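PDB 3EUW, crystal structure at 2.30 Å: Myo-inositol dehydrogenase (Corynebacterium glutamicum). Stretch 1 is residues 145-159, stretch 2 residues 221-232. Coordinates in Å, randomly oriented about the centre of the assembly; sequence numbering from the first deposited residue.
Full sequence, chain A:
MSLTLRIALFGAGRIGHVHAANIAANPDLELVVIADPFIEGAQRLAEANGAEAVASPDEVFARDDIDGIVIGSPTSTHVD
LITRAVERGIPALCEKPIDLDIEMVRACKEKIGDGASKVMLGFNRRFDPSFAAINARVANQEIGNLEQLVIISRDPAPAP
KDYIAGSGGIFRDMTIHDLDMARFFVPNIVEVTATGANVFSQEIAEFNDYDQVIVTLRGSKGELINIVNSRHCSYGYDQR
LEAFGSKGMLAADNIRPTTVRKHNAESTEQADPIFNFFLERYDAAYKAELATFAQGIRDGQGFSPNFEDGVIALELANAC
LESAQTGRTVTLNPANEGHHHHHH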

# COMPACT_ATOMS: atom_id res chain seq x y z
N ASN A 145 21.08 -12.66 9.29
CA ASN A 145 22.28 -12.21 8.60
C ASN A 145 21.90 -11.53 7.30
O ASN A 145 21.11 -12.06 6.52
CB ASN A 145 23.20 -13.40 8.28
CG ASN A 145 23.30 -14.39 9.43
OD1 ASN A 145 23.64 -14.02 10.55
ND2 ASN A 145 23.02 -15.65 9.15
N LEU A 146 22.47 -10.35 7.07
CA LEU A 146 22.22 -9.58 5.86
C LEU A 146 22.85 -10.33 4.68
O LEU A 146 24.04 -10.68 4.72
CB LEU A 146 22.85 -8.19 6.00
CG LEU A 146 22.74 -7.24 4.81
CD1 LEU A 146 21.27 -6.99 4.49
CD2 LEU A 146 23.45 -5.93 5.13
N GLU A 147 22.06 -10.59 3.64
CA GLU A 147 22.55 -11.32 2.48
C GLU A 147 22.54 -10.50 1.19
O GLU A 147 23.43 -10.65 0.35
CB GLU A 147 21.73 -12.60 2.30
CG GLU A 147 21.81 -13.53 3.52
CD GLU A 147 20.87 -14.72 3.43
OE1 GLU A 147 20.01 -14.75 2.52
OE2 GLU A 147 20.99 -15.63 4.27
N GLN A 148 21.55 -9.63 1.04
CA GLN A 148 21.43 -8.80 -0.15
C GLN A 148 20.97 -7.41 0.24
O GLN A 148 20.19 -7.24 1.18
CB GLN A 148 20.42 -9.40 -1.12
CG GLN A 148 20.60 -10.86 -1.38
CD GLN A 148 19.66 -11.38 -2.45
OE1 GLN A 148 18.49 -10.99 -2.52
NE2 GLN A 148 20.16 -12.29 -3.27
N LEU A 149 21.44 -6.42 -0.51
CA LEU A 149 21.08 -5.02 -0.28
C LEU A 149 20.80 -4.46 -1.67
O LEU A 149 21.70 -4.38 -2.50
CB LEU A 149 22.23 -4.29 0.41
CG LEU A 149 21.95 -2.87 0.90
CD1 LEU A 149 20.83 -2.87 1.94
CD2 LEU A 149 23.21 -2.29 1.50
N VAL A 150 19.55 -4.08 -1.92
CA VAL A 150 19.17 -3.57 -3.23
C VAL A 150 18.81 -2.10 -3.12
O VAL A 150 17.91 -1.72 -2.37
CB VAL A 150 17.99 -4.35 -3.79
CG1 VAL A 150 17.65 -3.84 -5.19
CG2 VAL A 150 18.32 -5.84 -3.83
N ILE A 151 19.54 -1.28 -3.86
CA ILE A 151 19.33 0.16 -3.83
C ILE A 151 18.94 0.68 -5.19
O ILE A 151 19.57 0.35 -6.20
CB ILE A 151 20.62 0.86 -3.34
CG1 ILE A 151 21.02 0.27 -1.98
CG2 ILE A 151 20.39 2.36 -3.22
CD1 ILE A 151 22.34 0.80 -1.40
N ILE A 152 17.89 1.48 -5.23
CA ILE A 152 17.42 2.05 -6.48
C ILE A 152 17.29 3.55 -6.32
O ILE A 152 16.40 4.05 -5.62
CB ILE A 152 16.07 1.46 -6.91
CG1 ILE A 152 16.22 -0.05 -7.12
CG2 ILE A 152 15.58 2.16 -8.19
CD1 ILE A 152 14.93 -0.77 -7.50
N SER A 153 18.20 4.26 -6.98
CA SER A 153 18.23 5.70 -6.96
C SER A 153 18.12 6.23 -8.39
O SER A 153 18.90 5.87 -9.28
CB SER A 153 19.54 6.18 -6.34
OG SER A 153 19.70 5.70 -5.01
N ARG A 154 17.14 7.09 -8.61
CA ARG A 154 16.97 7.69 -9.92
C ARG A 154 16.70 9.18 -9.75
O ARG A 154 15.76 9.59 -9.07
CB ARG A 154 15.81 7.03 -10.66
CG ARG A 154 16.02 5.54 -10.91
CD ARG A 154 14.76 4.91 -11.51
NE ARG A 154 14.98 3.55 -11.99
CZ ARG A 154 14.17 2.53 -11.77
NH1 ARG A 154 13.04 2.69 -11.07
NH2 ARG A 154 14.48 1.33 -12.24
N ASP A 155 17.56 10.00 -10.35
CA ASP A 155 17.37 11.43 -10.26
C ASP A 155 16.22 11.82 -11.18
O ASP A 155 15.97 11.15 -12.19
CB ASP A 155 18.63 12.18 -10.71
CG ASP A 155 19.74 12.12 -9.69
OD1 ASP A 155 19.53 11.53 -8.61
OD2 ASP A 155 20.82 12.67 -9.99
N PRO A 156 15.49 12.89 -10.83
CA PRO A 156 14.36 13.37 -11.62
C PRO A 156 14.82 13.70 -13.03
O PRO A 156 14.16 13.35 -14.00
CB PRO A 156 13.92 14.62 -10.86
CG PRO A 156 14.22 14.26 -9.44
CD PRO A 156 15.59 13.61 -9.55
N ALA A 157 15.96 14.39 -13.14
CA ALA A 157 16.51 14.77 -14.45
C ALA A 157 18.00 15.08 -14.38
O ALA A 157 18.56 15.23 -13.30
CB ALA A 157 15.76 16.01 -15.00
N PRO A 158 18.68 15.15 -15.54
CA PRO A 158 20.11 15.45 -15.52
C PRO A 158 20.35 16.86 -15.00
O PRO A 158 19.51 17.75 -15.19
CB PRO A 158 20.52 15.32 -16.99
CG PRO A 158 19.52 14.33 -17.54
CD PRO A 158 18.24 14.78 -16.89
N ALA A 159 21.48 17.08 -14.33
CA ALA A 159 21.81 18.40 -13.82
C ALA A 159 22.13 19.29 -15.04
O ALA A 159 22.13 18.82 -16.18
CB ALA A 159 23.01 18.31 -12.89
N LYS A 221 31.74 -11.33 3.40
CA LYS A 221 31.09 -12.56 3.82
C LYS A 221 30.10 -13.11 2.78
O LYS A 221 29.23 -13.91 3.12
CB LYS A 221 30.37 -12.35 5.15
CG LYS A 221 31.31 -11.98 6.30
CD LYS A 221 30.55 -11.78 7.61
CE LYS A 221 31.52 -11.39 8.73
NZ LYS A 221 30.86 -11.35 10.08
N GLY A 222 30.24 -12.70 1.53
CA GLY A 222 29.33 -13.18 0.50
C GLY A 222 28.10 -12.32 0.30
O GLY A 222 27.22 -12.68 -0.47
N GLU A 223 28.01 -11.19 1.00
CA GLU A 223 26.87 -10.31 0.82
C GLU A 223 26.93 -9.73 -0.59
O GLU A 223 28.02 -9.48 -1.12
CB GLU A 223 26.89 -9.16 1.83
CG GLU A 223 26.99 -9.58 3.28
CD GLU A 223 28.42 -9.51 3.80
OE1 GLU A 223 29.36 -9.78 3.02
OE2 GLU A 223 28.59 -9.21 4.99
N LEU A 224 25.77 -9.52 -1.19
CA LEU A 224 25.69 -8.94 -2.53
C LEU A 224 24.93 -7.63 -2.44
O LEU A 224 23.77 -7.60 -2.02
CB LEU A 224 24.98 -9.88 -3.51
CG LEU A 224 25.75 -11.18 -3.82
CD1 LEU A 224 24.94 -12.04 -4.78
CD2 LEU A 224 27.13 -10.84 -4.42
N ILE A 225 25.60 -6.54 -2.79
CA ILE A 225 24.97 -5.23 -2.77
C ILE A 225 24.72 -4.86 -4.23
O ILE A 225 25.65 -4.81 -5.04
CB ILE A 225 25.87 -4.17 -2.12
CG1 ILE A 225 26.16 -4.53 -0.65
CG2 ILE A 225 25.18 -2.83 -2.17
CD1 ILE A 225 27.23 -5.57 -0.47
N ASN A 226 23.46 -4.61 -4.57
CA ASN A 226 23.09 -4.29 -5.95
C ASN A 226 22.50 -2.88 -6.04
O ASN A 226 21.47 -2.58 -5.44
CB ASN A 226 22.10 -5.35 -6.44
CG ASN A 226 21.75 -5.20 -7.90
OD1 ASN A 226 22.62 -5.22 -8.77
ND2 ASN A 226 20.47 -5.06 -8.18
N ILE A 227 23.17 -2.02 -6.80
CA ILE A 227 22.75 -0.64 -6.95
C ILE A 227 22.29 -0.31 -8.37
O ILE A 227 22.99 -0.60 -9.34
CB ILE A 227 23.90 0.32 -6.58
CG1 ILE A 227 24.37 0.04 -5.15
CG2 ILE A 227 23.46 1.77 -6.72
CD1 ILE A 227 25.64 0.79 -4.76
N VAL A 228 21.10 0.29 -8.46
CA VAL A 228 20.51 0.70 -9.73
C VAL A 228 20.35 2.23 -9.78
O VAL A 228 19.71 2.83 -8.92
CB VAL A 228 19.13 0.03 -9.96
CG1 VAL A 228 18.54 0.49 -11.30
CG2 VAL A 228 19.26 -1.51 -9.94
N ASN A 229 20.95 2.85 -10.79
CA ASN A 229 20.88 4.30 -10.96
C ASN A 229 20.34 4.69 -12.34
O ASN A 229 20.51 3.96 -13.32
CB ASN A 229 22.26 4.94 -10.83
CG ASN A 229 22.78 5.00 -9.40
OD1 ASN A 229 22.05 4.83 -8.41
ND2 ASN A 229 24.07 5.28 -9.29
N SER A 230 19.69 5.85 -12.40
CA SER A 230 19.22 6.41 -13.65
C SER A 230 19.25 7.90 -13.48
O SER A 230 18.99 8.40 -12.40
CB SER A 230 17.80 6.01 -14.01
OG SER A 230 17.44 6.71 -15.18
N ARG A 231 19.56 8.61 -14.56
CA ARG A 231 19.64 10.05 -14.51
C ARG A 231 18.33 10.82 -14.74
O ARG A 231 18.34 12.05 -14.79
CB ARG A 231 20.74 10.53 -15.47
CG ARG A 231 22.16 10.41 -14.90
CD ARG A 231 22.34 11.32 -13.67
NE ARG A 231 23.75 11.58 -13.39
CZ ARG A 231 24.21 12.21 -12.30
NH1 ARG A 231 23.38 12.66 -11.39
NH2 ARG A 231 25.51 12.38 -12.13
N HIS A 232 17.22 10.10 -14.90
CA HIS A 232 15.91 10.75 -15.00
C HIS A 232 14.84 9.85 -14.40
O HIS A 232 15.04 8.65 -14.24
CB HIS A 232 15.55 11.18 -16.44
CG HIS A 232 15.28 10.05 -17.39
ND1 HIS A 232 14.92 10.27 -18.70
CD2 HIS A 232 15.29 8.71 -17.21
CE1 HIS A 232 14.72 9.10 -19.30
NE2 HIS A 232 14.94 8.14 -18.41
O HOH W 1 25.97 -10.62 6.71

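Parallel β-strands cannot pair residue to residue as antiparallel strands do; the amide and carbonyl of one residue reach two different partners on the neighbouring strand. Residues 146-154 and 224-230 of this myo-inositol dehydrogenase illustrate the rule. Their N-to-C directions differ by 9°, and their axes approach to 4.7 Å, although at least 73 positions of sequence separate any two residues that touch.

The backbone ladder alternates in direction. The N of Leu 224 donates to the O of Glu 147 (3.0 Å), and the O of Leu 224 accepts from the N of Leu 149 (3.0 Å), so Leu 224 straddles Gln 148. Asn 226 repeats the pattern around Val 150, its N lying 2.7 Å from Leu 149 O and its O 2.8 Å from Ile 151 N; Val 228 does so around Ile 152, with Val 228 N to Ile 151 O at 2.7 Å and Val 228 O to Ser 153 N at 2.8 Å. These middle bonds are short and fairly straight. The last pair is looser: Ser 230 N reaches Ser 153 O at 3.2 Å with an angle of 138°, and Ser 230 O accepts from Asp 155 N at 3.0 Å.

The same carbonyls also collect CA-H...O contacts, a common supplement in β-sheets. The Val 150 CA lies 3.3 Å from Asn 226 O, and the Asn 229 CA lies 3.0 Å from Ser 153 O, the latter with an angle of 161° at the hydrogen.

Because paired residues send their side chains to the same face, apolar contacts form between register neighbours. On one face Leu 149 CB meets Ile 225 CG1 at 4.1 Å, and Ile 151 CB meets Ile 227 CG1 at 4.2 Å. On the other, Ile 152 CG1 lies 4.1 Å from Val 228 CB. That face also carries Arg 154, whose CG packs 3.6 Å from Ser 230 CB; its guanidinium nitrogens are hydrogen-bonded elsewhere in the structure, while Ser 230 CB also lies at the guanidinium edge and Val 228 CG1 is 4.3 Å from Arg 154 NH2.

Charge enters beyond the strands. Asp 155 OD2 and Arg 231 NH1 form a salt bridge at 2.9 Å, the carboxylate oxygen sitting at the edge of the guanidinium; the hydrogen bond within it is weak, with an angle of 128°. Proximity alone is insufficient nearby: Pro 158 N lies 3.2 Å from Arg 231 O but has no hydrogen to share. At the opposite end, a water donates to Leu 146 O (2.8 Å from the water O) and weakly to Glu 223 OE2 (3.4 Å), linking the stretches where the ladder begins.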